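Local atomic coordinates of cytochrome P450 (Novosphingobium aromaticivorans, PDB entry 3OFT), a protein that belongs to the cytochrome P450 superfamily and holds a haem group whose iron carries a water molecule. Residues 70-75 with 86-91; 80-85 with 227-232. All blocks are in the same frame, centred on the assembly; numbering follows the deposited sequence.

Interaction 1: 70-75 with 86-91; sequences QCLAVT and PLQQDG. With HEM (protoporphyrin IX containing Fe), chain D.
This is a mostly buried loop-to-loop contact, between the loop after strand 67-68 and the loop that leads into helix 91-104, over the propionate side of the haem. Its apolar half rests on Leu72 and Leu87. The two side chains cross at about a right angle and meet tip to tip, Leu72 CD1 lying 3.7 Å from Leu87 CD2; both have CG anti to the backbone N. Leu72 also packs on the end of Gln88, with its CB 3.7 Å and its CD2 4.1 Å from Gln88 CD. The Gln88 chain, extended beyond CG, crosses the leucine obliquely. In P450 terms these are the two flanks of the B–C loop, with the short B' helix, 78-82, between them, and each flank is shaped by a turn. Leu72, with phi 71° and psi -48°, occupies the middle of a classic gamma turn closed by a weak Ala73 N to Cys71 O bond. Pro86, which follows a cis peptide, starts a type I turn closed by Gln89 N on Pro86 O at 3.0 Å. That turn brings Leu87 CA to 3.2 Å from haem O1D, and Leu87 CD1 to 3.5 Å from O1A of the second propionate. On the more exposed side Gln70 CA makes a CA-H...O contact with Gln88 O, 3.6 Å away, and the Gln70 side chain approaches Asp90. The carboxylate itself is taken up by Ser68 OG and Ser69 N. Leu72 also touches the bound (2R,5R)-hexane-2,5-diol.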
loop_
_atom_site.group_PDB
_atom_site.type_symbol
_atom_site.label_atom_id
_atom_site.label_comp_id
_atom_site.label_asym_id
_atom_site.label_seq_id
_atom_site.Cartn_x
_atom_site.Cartn_y
_atom_site.Cartn_z
ATOM N N GLN A 70 -12.285 11.225 -5.638
ATOM C CA GLN A 70 -12.182 11.322 -7.083
ATOM C C GLN A 70 -10.825 11.744 -7.598
ATOM O O GLN A 70 -10.368 11.253 -8.636
ATOM C CB GLN A 70 -13.169 12.366 -7.600
ATOM C CG GLN A 70 -13.691 12.021 -8.893
ATOM C CD GLN A 70 -15.047 11.436 -8.704
ATOM O OE1 GLN A 70 -15.229 10.472 -7.926
ATOM N NE2 GLN A 70 -16.039 12.036 -9.370
ATOM N N CYS A 71 -10.197 12.685 -6.898
ATOM C CA CYS A 71 -8.958 13.329 -7.399
ATOM C C CYS A 71 -7.749 12.356 -7.570
ATOM O O CYS A 71 -6.896 12.559 -8.445
ATOM C CB CYS A 71 -8.584 14.516 -6.492
ATOM S SG CYS A 71 -8.080 14.075 -4.756
ATOM N N LEU A 72 -7.681 11.327 -6.725
ATOM C CA LEU A 72 -6.578 10.329 -6.679
ATOM C C LEU A 72 -5.261 10.879 -6.128
ATOM O O LEU A 72 -4.630 10.245 -5.288
ATOM C CB LEU A 72 -6.323 9.615 -8.025
ATOM C CG LEU A 72 -5.265 8.483 -8.086
ATOM C CD1 LEU A 72 -5.735 7.318 -7.216
ATOM C CD2 LEU A 72 -5.033 7.974 -9.509
ATOM N N ALA A 73 -4.842 12.036 -6.634
ATOM C CA ALA A 73 -3.537 12.552 -6.292
ATOM C C ALA A 73 -3.500 14.043 -6.410
ATOM O O ALA A 73 -4.350 14.665 -7.118
ATOM C CB ALA A 73 -2.448 11.932 -7.165
ATOM N N VAL A 74 -2.508 14.638 -5.750
ATOM C CA VAL A 74 -2.254 16.063 -5.941
ATOM C C VAL A 74 -1.637 16.433 -7.314
ATOM O O VAL A 74 -1.699 17.597 -7.716
ATOM C CB VAL A 74 -1.435 16.692 -4.760
ATOM C CG1 VAL A 74 -2.180 16.459 -3.415
ATOM C CG2 VAL A 74 -0.046 16.140 -4.732
ATOM N N THR A 75 -1.055 15.468 -8.029
ATOM C CA THR A 75 -0.557 15.712 -9.394
ATOM C C THR A 75 -1.729 15.827 -10.348
ATOM O O THR A 75 -2.505 14.875 -10.450
ATOM C CB THR A 75 0.277 14.533 -9.860
ATOM O OG1 THR A 75 1.164 14.159 -8.819
ATOM C CG2 THR A 75 1.080 14.889 -11.079
ATOM N N PRO A 86 -12.573 0.222 -7.220
ATOM C CA PRO A 86 -13.443 1.195 -6.585
ATOM C C PRO A 86 -12.709 2.439 -6.024
ATOM O O PRO A 86 -13.375 3.309 -5.489
ATOM C CB PRO A 86 -14.088 0.395 -5.442
ATOM C CG PRO A 86 -13.166 -0.734 -5.185
ATOM C CD PRO A 86 -12.180 -0.848 -6.287
ATOM N N LEU A 87 -11.376 2.523 -6.168
ATOM C CA LEU A 87 -10.579 3.479 -5.339
ATOM C C LEU A 87 -11.063 4.924 -5.466
ATOM O O LEU A 87 -11.042 5.688 -4.494
ATOM C CB LEU A 87 -9.073 3.400 -5.664
ATOM C CG LEU A 87 -8.087 4.285 -4.880
ATOM C CD1 LEU A 87 -8.040 3.907 -3.364
ATOM C CD2 LEU A 87 -6.716 4.177 -5.500
ATOM N N GLN A 88 -11.440 5.298 -6.685
ATOM C CA GLN A 88 -11.792 6.696 -6.980
ATOM C C GLN A 88 -13.268 6.977 -6.990
ATOM O O GLN A 88 -13.652 8.082 -7.362
ATOM C CB GLN A 88 -11.193 7.123 -8.320
ATOM C CG GLN A 88 -9.677 7.316 -8.244
ATOM C CD GLN A 88 -9.119 7.724 -9.598
ATOM O OE1 GLN A 88 -9.350 8.844 -10.102
ATOM N NE2 GLN A 88 -8.392 6.846 -10.174
ATOM N N GLN A 89 -14.107 6.018 -6.582
ATOM C CA GLN A 89 -15.552 6.294 -6.583
ATOM C C GLN A 89 -16.083 6.780 -5.243
ATOM O O GLN A 89 -15.461 6.545 -4.224
ATOM C CB GLN A 89 -16.302 5.044 -7.020
ATOM C CG GLN A 89 -15.772 4.543 -8.373
ATOM C CD GLN A 89 -16.409 3.221 -8.737
ATOM O OE1 GLN A 89 -16.321 2.250 -7.991
ATOM N NE2 GLN A 89 -17.054 3.178 -9.884
ATOM N N ASP A 90 -17.236 7.457 -5.271
ATOM C CA ASP A 90 -17.917 7.909 -4.063
ATOM C C ASP A 90 -19.314 7.302 -3.961
ATOM O O ASP A 90 -19.873 6.850 -4.970
ATOM C CB ASP A 90 -18.072 9.433 -4.072
ATOM C CG ASP A 90 -16.731 10.180 -4.113
ATOM O OD1 ASP A 90 -15.770 9.825 -3.384
ATOM O OD2 ASP A 90 -16.655 11.195 -4.864
ATOM N N GLY A 91 -19.832 7.283 -2.736
ATOM C CA GLY A 91 -21.276 7.131 -2.458
ATOM C C GLY A 91 -21.838 5.795 -2.881
ATOM O O GLY A 91 -21.208 4.763 -2.716
HETATM C CHA HEM D . -7.455 0.607 -0.679
HETATM C CHB HEM D . -3.248 0.167 1.732
HETATM C CHC HEM D . -2.621 -4.205 -0.216
HETATM C CHD HEM D . -6.172 -3.314 -3.331
HETATM C C1A HEM D . -6.399 0.816 0.189
HETATM C C2A HEM D . -6.290 1.940 1.088
HETATM C C3A HEM D . -5.151 1.847 1.764
HETATM C C4A HEM D . -4.453 0.651 1.286
HETATM C CMA HEM D . -4.651 2.889 2.795
HETATM C CAA HEM D . -7.362 3.053 1.279
HETATM C CBA HEM D . -7.168 4.074 0.180
HETATM C CGA HEM D . -8.097 5.269 0.334
HETATM O O1A HEM D . -8.121 6.128 -0.602
HETATM O O2A HEM D . -8.834 5.426 1.358
HETATM C C1B HEM D . -2.698 -1.072 1.433
HETATM C C2B HEM D . -1.519 -1.643 2.032
HETATM C C3B HEM D . -1.364 -2.862 1.478
HETATM C C4B HEM D . -2.438 -3.070 0.527
HETATM C CMB HEM D . -0.662 -0.937 3.099
HETATM C CAB HEM D . -0.291 -3.938 1.671
HETATM C CBB HEM D . 0.780 -3.779 2.471
HETATM C C1C HEM D . -3.503 -4.404 -1.237
HETATM C C2C HEM D . -3.661 -5.609 -2.040
HETATM C C3C HEM D . -4.649 -5.321 -2.934
HETATM C C4C HEM D . -5.181 -4.009 -2.647
HETATM C CMC HEM D . -2.800 -6.904 -1.892
HETATM C CAC HEM D . -5.297 -6.194 -4.036
HETATM C CBC HEM D . -4.626 -7.133 -4.694
HETATM C C1D HEM D . -6.852 -2.224 -2.896
HETATM C C2D HEM D . -8.038 -1.691 -3.551
HETATM C C3D HEM D . -8.449 -0.507 -2.695
HETATM C C4D HEM D . -7.478 -0.388 -1.644
HETATM C CMD HEM D . -8.768 -2.263 -4.818
HETATM C CAD HEM D . -9.691 0.386 -2.983
HETATM C CBD HEM D . -10.769 -0.056 -1.978
HETATM C CGD HEM D . -11.917 0.947 -2.132
HETATM O O1D HEM D . -11.746 2.046 -2.698
HETATM O O2D HEM D . -13.021 0.693 -1.639
HETATM N NA HEM D . -5.259 0.026 0.351
HETATM N NB HEM D . -3.241 -1.998 0.566
HETATM N NC HEM D . -4.471 -3.482 -1.604
HETATM N ND HEM D . -6.543 -1.423 -1.802
HETATM FE FE HEM D . -4.921 -1.755 -0.573
HETATM O O HOH W 1 -3.647 -0.631 -2.254
#

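Interaction 2: 80-85 with 227-232; sequences KVMQFI and MCRNLL. With HEM (protoporphyrin IX containing Fe), chain D.
The distal wall of the haem pocket is joined here to the loop around it: residues 227-232 belong to helix 221-252, the long distal helix of the P450 fold, and residues 80-85 form the end of the short B' helix and the chain leaving it. Arg229 reaches farthest. Its CG is anti to the backbone N and the chain bends at chi3 (-53°), which brings NH1 to 2.7 Å from Met82 O in a nearly straight hydrogen bond (159°). The oxygen lies in the guanidinium plane, at its edge, although the donor stands above the carbonyl plane. On the way the arginine's methylene groups cross Phe84 at about a right angle, CG reaching 3.4 Å from CE1, and CD passes 3.9 Å from Met82 SD. One face of the ring is covered by Met82 CB from its own segment. Phe84 CD1 lies 3.5 Å from Asn230 N, the ring and the Asn230 side-chain amide being turned 37° apart.

Ile85 O is approached by two groups from one turn of helix 221-252. Asn230 ND2 gives it a weak hydrogen bond of 3.0 Å, and Met227 CA makes a CA-H...O contact at 3.3 Å, while Ile85 CG2 packs on Met227 CB. The other end of the Asn230 amide, OD1, sits 3.6 Å from haem CMD. Arg229 meets its carbonyl at the C-terminal end of helix 78-82, where the helix dipole, small in so short a helix, may add to the attraction. A salt bridge from Arg229 NH2 to Asp187 of helix 179-199 gives the guanidinium an anionic partner, which probably balances its buried charge while the carbonyl takes one of its N-H groups.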
loop_
_atom_site.group_PDB
_atom_site.type_symbol
_atom_site.label_atom_id
_atom_site.label_comp_id
_atom_site.label_asym_id
_atom_site.label_seq_id
_atom_site.Cartn_x
_atom_site.Cartn_y
_atom_site.Cartn_z
ATOM N N LYS A 80 -7.694 11.568 -13.472
ATOM C CA LYS A 80 -8.518 11.650 -14.670
ATOM C C LYS A 80 -8.143 10.524 -15.613
ATOM O O LYS A 80 -9.006 9.974 -16.305
ATOM C CB LYS A 80 -8.324 13.015 -15.353
ATOM C CG LYS A 80 -9.107 13.185 -16.643
ATOM C CD LYS A 80 -9.466 14.653 -16.834
ATOM C CE LYS A 80 -10.866 14.773 -17.436
ATOM N NZ LYS A 80 -10.801 14.693 -18.911
ATOM N N VAL A 81 -6.856 10.173 -15.652
ATOM C CA VAL A 81 -6.432 9.055 -16.492
ATOM C C VAL A 81 -6.751 7.679 -15.884
ATOM O O VAL A 81 -7.288 6.793 -16.553
ATOM C CB VAL A 81 -4.946 9.188 -16.892
ATOM C CG1 VAL A 81 -4.442 7.926 -17.608
ATOM C CG2 VAL A 81 -4.766 10.438 -17.835
ATOM N N MET A 82 -6.377 7.491 -14.629
ATOM C CA MET A 82 -6.450 6.150 -14.038
ATOM C C MET A 82 -7.867 5.645 -13.791
ATOM O O MET A 82 -8.116 4.473 -14.029
ATOM C CB MET A 82 -5.548 6.024 -12.813
ATOM C CG MET A 82 -4.053 6.064 -13.213
ATOM S SD MET A 82 -3.526 4.620 -14.176
ATOM C CE MET A 82 -1.804 5.078 -14.385
ATOM N N GLN A 83 -8.779 6.510 -13.332
ATOM C CA GLN A 83 -10.198 6.142 -13.178
ATOM C C GLN A 83 -10.346 4.784 -12.481
ATOM O O GLN A 83 -11.164 3.936 -12.875
ATOM C CB GLN A 83 -10.916 6.129 -14.550
ATOM C CG GLN A 83 -10.946 7.513 -15.195
ATOM C CD GLN A 83 -11.947 8.357 -14.480
ATOM O OE1 GLN A 83 -13.136 8.126 -14.597
ATOM N NE2 GLN A 83 -11.468 9.317 -13.684
ATOM N N PHE A 84 -9.592 4.601 -11.404
ATOM C CA PHE A 84 -9.599 3.316 -10.683
ATOM C C PHE A 84 -10.948 2.973 -10.061
ATOM O O PHE A 84 -11.638 3.823 -9.491
ATOM C CB PHE A 84 -8.580 3.366 -9.546
ATOM C CG PHE A 84 -7.168 3.276 -9.982
ATOM C CD1 PHE A 84 -6.732 2.232 -10.766
ATOM C CD2 PHE A 84 -6.238 4.213 -9.527
ATOM C CE1 PHE A 84 -5.395 2.130 -11.141
ATOM C CE2 PHE A 84 -4.900 4.100 -9.885
ATOM C CZ PHE A 84 -4.482 3.049 -10.696
ATOM N N ILE A 85 -11.317 1.700 -10.170
ATOM C CA ILE A 85 -12.519 1.207 -9.500
ATOM C C ILE A 85 -12.112 0.112 -8.479
ATOM O O ILE A 85 -11.405 -0.844 -8.831
ATOM C CB ILE A 85 -13.517 0.593 -10.514
ATOM C CG1 ILE A 85 -14.215 1.697 -11.315
ATOM C CG2 ILE A 85 -14.583 -0.260 -9.778
ATOM C CD1 ILE A 85 -15.104 1.056 -12.460
ATOM N N MET A 227 -11.355 -1.705 -12.916
ATOM C CA MET A 227 -11.262 -2.476 -11.659
ATOM C C MET A 227 -9.989 -3.340 -11.605
ATOM O O MET A 227 -9.277 -3.392 -10.573
ATOM C CB MET A 227 -12.516 -3.342 -11.476
ATOM C CG MET A 227 -12.621 -4.076 -10.154
ATOM S SD MET A 227 -11.753 -5.645 -10.236
ATOM C CE MET A 227 -12.677 -6.492 -11.528
ATOM N N CYS A 228 -9.719 -4.015 -12.717
ATOM C CA CYS A 228 -8.542 -4.865 -12.831
ATOM C C CYS A 228 -7.253 -4.092 -12.710
ATOM O O CYS A 228 -6.323 -4.601 -12.062
ATOM C CB CYS A 228 -8.576 -5.645 -14.148
ATOM S SG CYS A 228 -9.842 -6.973 -14.074
ATOM N N ARG A 229 -7.193 -2.882 -13.307
ATOM C CA ARG A 229 -6.065 -1.951 -13.128
ATOM C C ARG A 229 -5.861 -1.589 -11.643
ATOM O O ARG A 229 -4.699 -1.500 -11.171
ATOM C CB ARG A 229 -6.359 -0.654 -13.945
ATOM C CG ARG A 229 -5.329 0.438 -14.068
ATOM C CD ARG A 229 -6.003 1.691 -14.746
ATOM N NE ARG A 229 -6.619 1.272 -15.984
ATOM C CZ ARG A 229 -7.701 1.787 -16.585
ATOM N NH1 ARG A 229 -8.411 2.815 -16.132
ATOM N NH2 ARG A 229 -8.074 1.221 -17.696
ATOM N N ASN A 230 -6.962 -1.292 -10.936
ATOM C CA ASN A 230 -6.892 -1.076 -9.486
ATOM C C ASN A 230 -6.351 -2.271 -8.674
ATOM O O ASN A 230 -5.544 -2.069 -7.756
ATOM C CB ASN A 230 -8.240 -0.612 -8.960
ATOM C CG ASN A 230 -8.167 0.086 -7.608
ATOM O OD1 ASN A 230 -7.139 0.132 -6.912
ATOM N ND2 ASN A 230 -9.272 0.604 -7.219
ATOM N N LEU A 231 -6.802 -3.481 -8.984
ATOM C CA LEU A 231 -6.310 -4.681 -8.294
ATOM C C LEU A 231 -4.823 -4.895 -8.525
ATOM O O LEU A 231 -4.070 -5.170 -7.565
ATOM C CB LEU A 231 -7.112 -5.915 -8.686
ATOM C CG LEU A 231 -8.516 -5.970 -8.089
ATOM C CD1 LEU A 231 -9.073 -7.287 -8.609
ATOM C CD2 LEU A 231 -8.514 -5.965 -6.551
ATOM N N LEU A 232 -4.376 -4.687 -9.762
ATOM C CA LEU A 232 -2.964 -4.842 -10.075
ATOM C C LEU A 232 -2.147 -3.802 -9.333
ATOM O O LEU A 232 -1.228 -4.161 -8.587
ATOM C CB LEU A 232 -2.691 -4.657 -11.579
ATOM C CG LEU A 232 -1.226 -4.797 -12.014
ATOM C CD1 LEU A 232 -0.696 -6.228 -11.790
ATOM C CD2 LEU A 232 -1.028 -4.403 -13.474
HETATM C CHA HEM D . -7.455 0.607 -0.679
HETATM C CHB HEM D . -3.248 0.167 1.732
HETATM C CHC HEM D . -2.621 -4.205 -0.216
HETATM C CHD HEM D . -6.172 -3.314 -3.331
HETATM C C1A HEM D . -6.399 0.816 0.189
HETATM C C2A HEM D . -6.290 1.940 1.088
HETATM C C3A HEM D . -5.151 1.847 1.764
HETATM C C4A HEM D . -4.453 0.651 1.286
HETATM C CMA HEM D . -4.651 2.889 2.795
HETATM C CAA HEM D . -7.362 3.053 1.279
HETATM C CBA HEM D . -7.168 4.074 0.180
HETATM C CGA HEM D . -8.097 5.269 0.334
HETATM O O1A HEM D . -8.121 6.128 -0.602
HETATM O O2A HEM D . -8.834 5.426 1.358
HETATM C C1B HEM D . -2.698 -1.072 1.433
HETATM C C2B HEM D . -1.519 -1.643 2.032
HETATM C C3B HEM D . -1.364 -2.862 1.478
HETATM C C4B HEM D . -2.438 -3.070 0.527
HETATM C CMB HEM D . -0.662 -0.937 3.099
HETATM C CAB HEM D . -0.291 -3.938 1.671
HETATM C CBB HEM D . 0.780 -3.779 2.471
HETATM C C1C HEM D . -3.503 -4.404 -1.237
HETATM C C2C HEM D . -3.661 -5.609 -2.040
HETATM C C3C HEM D . -4.649 -5.321 -2.934
HETATM C C4C HEM D . -5.181 -4.009 -2.647
HETATM C CMC HEM D . -2.800 -6.904 -1.892
HETATM C CAC HEM D . -5.297 -6.194 -4.036
HETATM C CBC HEM D . -4.626 -7.133 -4.694
HETATM C C1D HEM D . -6.852 -2.224 -2.896
HETATM C C2D HEM D . -8.038 -1.691 -3.551
HETATM C C3D HEM D . -8.449 -0.507 -2.695
HETATM C C4D HEM D . -7.478 -0.388 -1.644
HETATM C CMD HEM D . -8.768 -2.263 -4.818
HETATM C CAD HEM D . -9.691 0.386 -2.983
HETATM C CBD HEM D . -10.769 -0.056 -1.978
HETATM C CGD HEM D . -11.917 0.947 -2.132
HETATM O O1D HEM D . -11.746 2.046 -2.698
HETATM O O2D HEM D . -13.021 0.693 -1.639
HETATM N NA HEM D . -5.259 0.026 0.351
HETATM N NB HEM D . -3.241 -1.998 0.566
HETATM N NC HEM D . -4.471 -3.482 -1.604
HETATM N ND HEM D . -6.543 -1.423 -1.802
HETATM FE FE HEM D . -4.921 -1.755 -0.573
HETATM O O HOH W 1 -3.647 -0.631 -2.254
#

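In the fold
Both contacts are mainly buried, and both reach the haem, but they tie the same chain region to different neighbours. Interaction 1 closes the B–C loop upon itself, running at Gln70 and Asp90 toward exposed surface, whereas interaction 2 fastens that loop to helix 221-252, 142 residues further on. Their segments alternate along the chain, and residues 80-85 run straight into 86-91, so the two pack together, Asn230 ND2 against Leu87 N at 3.0 Å. Leucine methyls and glutamine side chains dominate the first; a charged arginine bound to a helix end, with aromatic and amide packing, dominates the second. The propionates border the former, a ring methyl and a vinyl group the latter.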